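Local coordinates for protein sulfotransferase (Alicyclobacillus acidocaldarius subsp. acidocaldarius, PDB 3RNL) that probably transfers sulfo groups to acceptor molecules and binds magnesium ions, at residues N118-A123 against A281-D286. Sequence-based numbering, arbitrary orientation.
Sequences NPVDRA and AFFAPD
P119 turns its CB-CG side onto one face of the F283 ring, the two rings inclined rather than stacked. Its CB stands 3.6 Å from the ring centroid, only 1° off the ring normal, which makes a CH-pi contact. Its CG lies over the root of the ring, 3.5 Å from F283 CG. F283 gets there with CG anti to its own carbonyl carbon (chi1 -70°), which carries the ring from helix 273-294 toward the first turn of helix 119-132. The opposite face is taken by F282 CD2, 3.6 Å above the plane and over the ring centre, so the phenyl is clamped between proline and its own sequence neighbour. V120 adds a lighter, oblique touch, its CG2 4.0 Å from F283 CD2; the same side chain also packs on L279 and T280 one turn earlier. W301 and Y167 cover further parts of P119. Just before the helix, N118 is the N-cap: its OD1 accepts from V120 N at 3.0 Å, the donor lying 41° out of the carbonyl plane, and thereby ties down the turn that presents P119. Away from the magnesium sites, the contact joins the helix following strand 111-116, part of the parallel sheet of a P-loop-type alpha/beta fold, to the C-terminal helix. No hydrogen bond crosses between the two segments; their link is apolar, with one CH-pi contact at its centre, while the D121-R276 salt bridge supplies a polar link between the same helices.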
ATOM      1  N   ASN A 118      -2.726  -3.806  11.236  1.00 12.46           N
ATOM      2  CA  ASN A 118      -3.304  -3.040  12.344  1.00 13.43           C
ATOM      3  C   ASN A 118      -2.690  -1.640  12.262  1.00 11.17           C
ATOM      4  O   ASN A 118      -1.466  -1.487  12.274  1.00 11.01           O
ATOM      5  CB  ASN A 118      -2.892  -3.713  13.656  1.00 16.52           C
ATOM      6  CG  ASN A 118      -3.329  -2.952  14.901  1.00 17.19           C
ATOM      7  OD1 ASN A 118      -3.685  -1.774  14.852  1.00 18.04           O
ATOM      8  ND2 ASN A 118      -3.298  -3.646  16.044  1.00 15.59           N
ATOM      9  N   PRO A 119      -3.538  -0.602  12.156  1.00 10.89           N
ATOM     10  CA  PRO A 119      -2.997   0.736  11.870  1.00  9.86           C
ATOM     11  C   PRO A 119      -2.159   1.305  13.016  1.00 12.86           C
ATOM     12  O   PRO A 119      -1.391   2.239  12.794  1.00 12.47           O
ATOM     13  CB  PRO A 119      -4.257   1.596  11.663  1.00  9.52           C
ATOM     14  CG  PRO A 119      -5.379   0.816  12.327  1.00 15.64           C
ATOM     15  CD  PRO A 119      -5.010  -0.633  12.087  1.00 12.58           C
ATOM     16  N   VAL A 120      -2.315   0.764  14.218  1.00 11.66           N
ATOM     17  CA  VAL A 120      -1.448   1.165  15.323  1.00 11.53           C
ATOM     18  C   VAL A 120      -0.003   0.704  15.040  1.00 13.04           C
ATOM     19  O   VAL A 120       0.952   1.477  15.165  1.00 13.41           O
ATOM     20  CB  VAL A 120      -1.927   0.575  16.653  1.00 13.73           C
ATOM     21  CG1 VAL A 120      -0.979   0.996  17.785  1.00 14.50           C
ATOM     22  CG2 VAL A 120      -3.349   1.043  16.953  1.00 12.30           C
ATOM     23  N   ASP A 121       0.141  -0.567  14.657  1.00 13.09           N
ATOM     24  CA  ASP A 121       1.456  -1.126  14.320  1.00 15.38           C
ATOM     25  C   ASP A 121       2.021  -0.491  13.064  1.00 15.22           C
ATOM     26  O   ASP A 121       3.233  -0.299  12.946  1.00 13.37           O
ATOM     27  CB  ASP A 121       1.365  -2.644  14.143  1.00 15.99           C
ATOM     28  CG  ASP A 121       1.034  -3.349  15.451  1.00 29.53           C
ATOM     29  OD1 ASP A 121       1.773  -3.147  16.432  1.00 30.37           O
ATOM     30  OD2 ASP A 121       0.038  -4.086  15.507  1.00 39.05           O
ATOM     31  N   ARG A 122       1.149  -0.200  12.108  1.00 11.23           N
ATOM     32  CA  ARG A 122       1.582   0.427  10.852  1.00 13.53           C
ATOM     33  C   ARG A 122       2.207   1.793  11.134  1.00 14.94           C
ATOM     34  O   ARG A 122       3.245   2.154  10.557  1.00 12.82           O
ATOM     35  CB  ARG A 122       0.395   0.615   9.895  1.00 13.35           C
ATOM     36  CG  ARG A 122       0.816   0.990   8.458  1.00 11.89           C
ATOM     37  CD  ARG A 122      -0.205   1.899   7.779  1.00 12.05           C
ATOM     38  NE  ARG A 122      -0.140   3.235   8.375  1.00 12.65           N
ATOM     39  CZ  ARG A 122       0.795   4.134   8.076  1.00 14.36           C
ATOM     40  NH1 ARG A 122       1.740   3.844   7.174  1.00 13.81           N
ATOM     41  NH2 ARG A 122       0.797   5.319   8.685  1.00 11.44           N
ATOM     42  N   ALA A 123       1.568   2.566  12.009  1.00 12.41           N
ATOM     43  CA  ALA A 123       2.093   3.889  12.352  1.00 13.68           C
ATOM     44  C   ALA A 123       3.491   3.755  12.945  1.00 16.25           C
ATOM     45  O   ALA A 123       4.409   4.499  12.595  1.00 14.01           O
ATOM     46  CB  ALA A 123       1.155   4.602  13.340  1.00 12.34           C
ATOM     47  N   ALA A 281      -7.898   3.159  20.292  1.00 15.30           N
ATOM     48  CA  ALA A 281      -9.200   3.811  20.402  1.00 14.47           C
ATOM     49  C   ALA A 281      -9.429   4.792  19.251  1.00 16.98           C
ATOM     50  O   ALA A 281     -10.550   4.928  18.742  1.00 15.24           O
ATOM     51  CB  ALA A 281      -9.325   4.527  21.761  1.00 15.47           C
ATOM     52  N   PHE A 282      -8.370   5.484  18.846  1.00 14.15           N
ATOM     53  CA  PHE A 282      -8.483   6.453  17.756  1.00 16.00           C
ATOM     54  C   PHE A 282      -8.983   5.807  16.462  1.00 15.38           C
ATOM     55  O   PHE A 282      -9.872   6.344  15.789  1.00 15.80           O
ATOM     56  CB  PHE A 282      -7.144   7.139  17.472  1.00 15.91           C
ATOM     57  CG  PHE A 282      -7.169   7.992  16.229  1.00 16.17           C
ATOM     58  CD1 PHE A 282      -7.728   9.262  16.260  1.00 17.00           C
ATOM     59  CD2 PHE A 282      -6.683   7.498  15.020  1.00 14.33           C
ATOM     60  CE1 PHE A 282      -7.773  10.041  15.108  1.00 22.29           C
ATOM     61  CE2 PHE A 282      -6.724   8.266  13.869  1.00 15.20           C
ATOM     62  CZ  PHE A 282      -7.278   9.541  13.913  1.00 18.37           C
ATOM     63  N   PHE A 283      -8.405   4.658  16.123  1.00 11.59           N
ATOM     64  CA  PHE A 283      -8.740   3.966  14.874  1.00 11.00           C
ATOM     65  C   PHE A 283     -10.013   3.123  14.979  1.00 12.20           C
ATOM     66  O   PHE A 283     -10.550   2.690  13.957  1.00 13.70           O
ATOM     67  CB  PHE A 283      -7.582   3.047  14.440  1.00  9.89           C
ATOM     68  CG  PHE A 283      -6.356   3.791  13.964  1.00 11.35           C
ATOM     69  CD1 PHE A 283      -6.397   4.544  12.806  1.00 11.47           C
ATOM     70  CD2 PHE A 283      -5.163   3.728  14.676  1.00  9.47           C
ATOM     71  CE1 PHE A 283      -5.257   5.231  12.355  1.00 10.45           C
ATOM     72  CE2 PHE A 283      -4.031   4.414  14.241  1.00 11.85           C
ATOM     73  CZ  PHE A 283      -4.082   5.161  13.068  1.00 11.54           C
ATOM     74  N   ALA A 284     -10.498   2.888  16.195  1.00 12.73           N
ATOM     75  CA  ALA A 284     -11.586   1.920  16.395  1.00 14.89           C
ATOM     76  C   ALA A 284     -12.847   2.163  15.550  1.00 17.92           C
ATOM     77  O   ALA A 284     -13.391   1.222  14.964  1.00 17.21           O
ATOM     78  CB  ALA A 284     -11.939   1.781  17.875  1.00 14.43           C
ATOM     79  N   PRO A 285     -13.327   3.417  15.481  1.00 18.15           N
ATOM     80  CA  PRO A 285     -14.538   3.603  14.666  1.00 16.35           C
ATOM     81  C   PRO A 285     -14.278   3.304  13.186  1.00 15.80           C
ATOM     82  O   PRO A 285     -15.143   2.732  12.504  1.00 15.85           O
ATOM     83  CB  PRO A 285     -14.888   5.084  14.878  1.00 18.66           C
ATOM     84  CG  PRO A 285     -14.244   5.424  16.239  1.00 21.41           C
ATOM     85  CD  PRO A 285     -12.954   4.638  16.220  1.00 19.08           C
ATOM     86  N   ASP A 286     -13.101   3.672  12.694  1.00 13.20           N
ATOM     87  CA  ASP A 286     -12.761   3.402  11.296  1.00 14.41           C
ATOM     88  C   ASP A 286     -12.618   1.903  11.060  1.00 16.00           C
ATOM     89  O   ASP A 286     -13.027   1.383  10.017  1.00 14.01           O
ATOM     90  CB  ASP A 286     -11.474   4.132  10.900  1.00 15.17           C
ATOM     91  CG  ASP A 286     -11.319   4.249   9.398  1.00 18.31           C
ATOM     92  OD1 ASP A 286     -12.001   5.116   8.798  1.00 21.46           O
ATOM     93  OD2 ASP A 286     -10.527   3.475   8.827  1.00 18.75           O
TER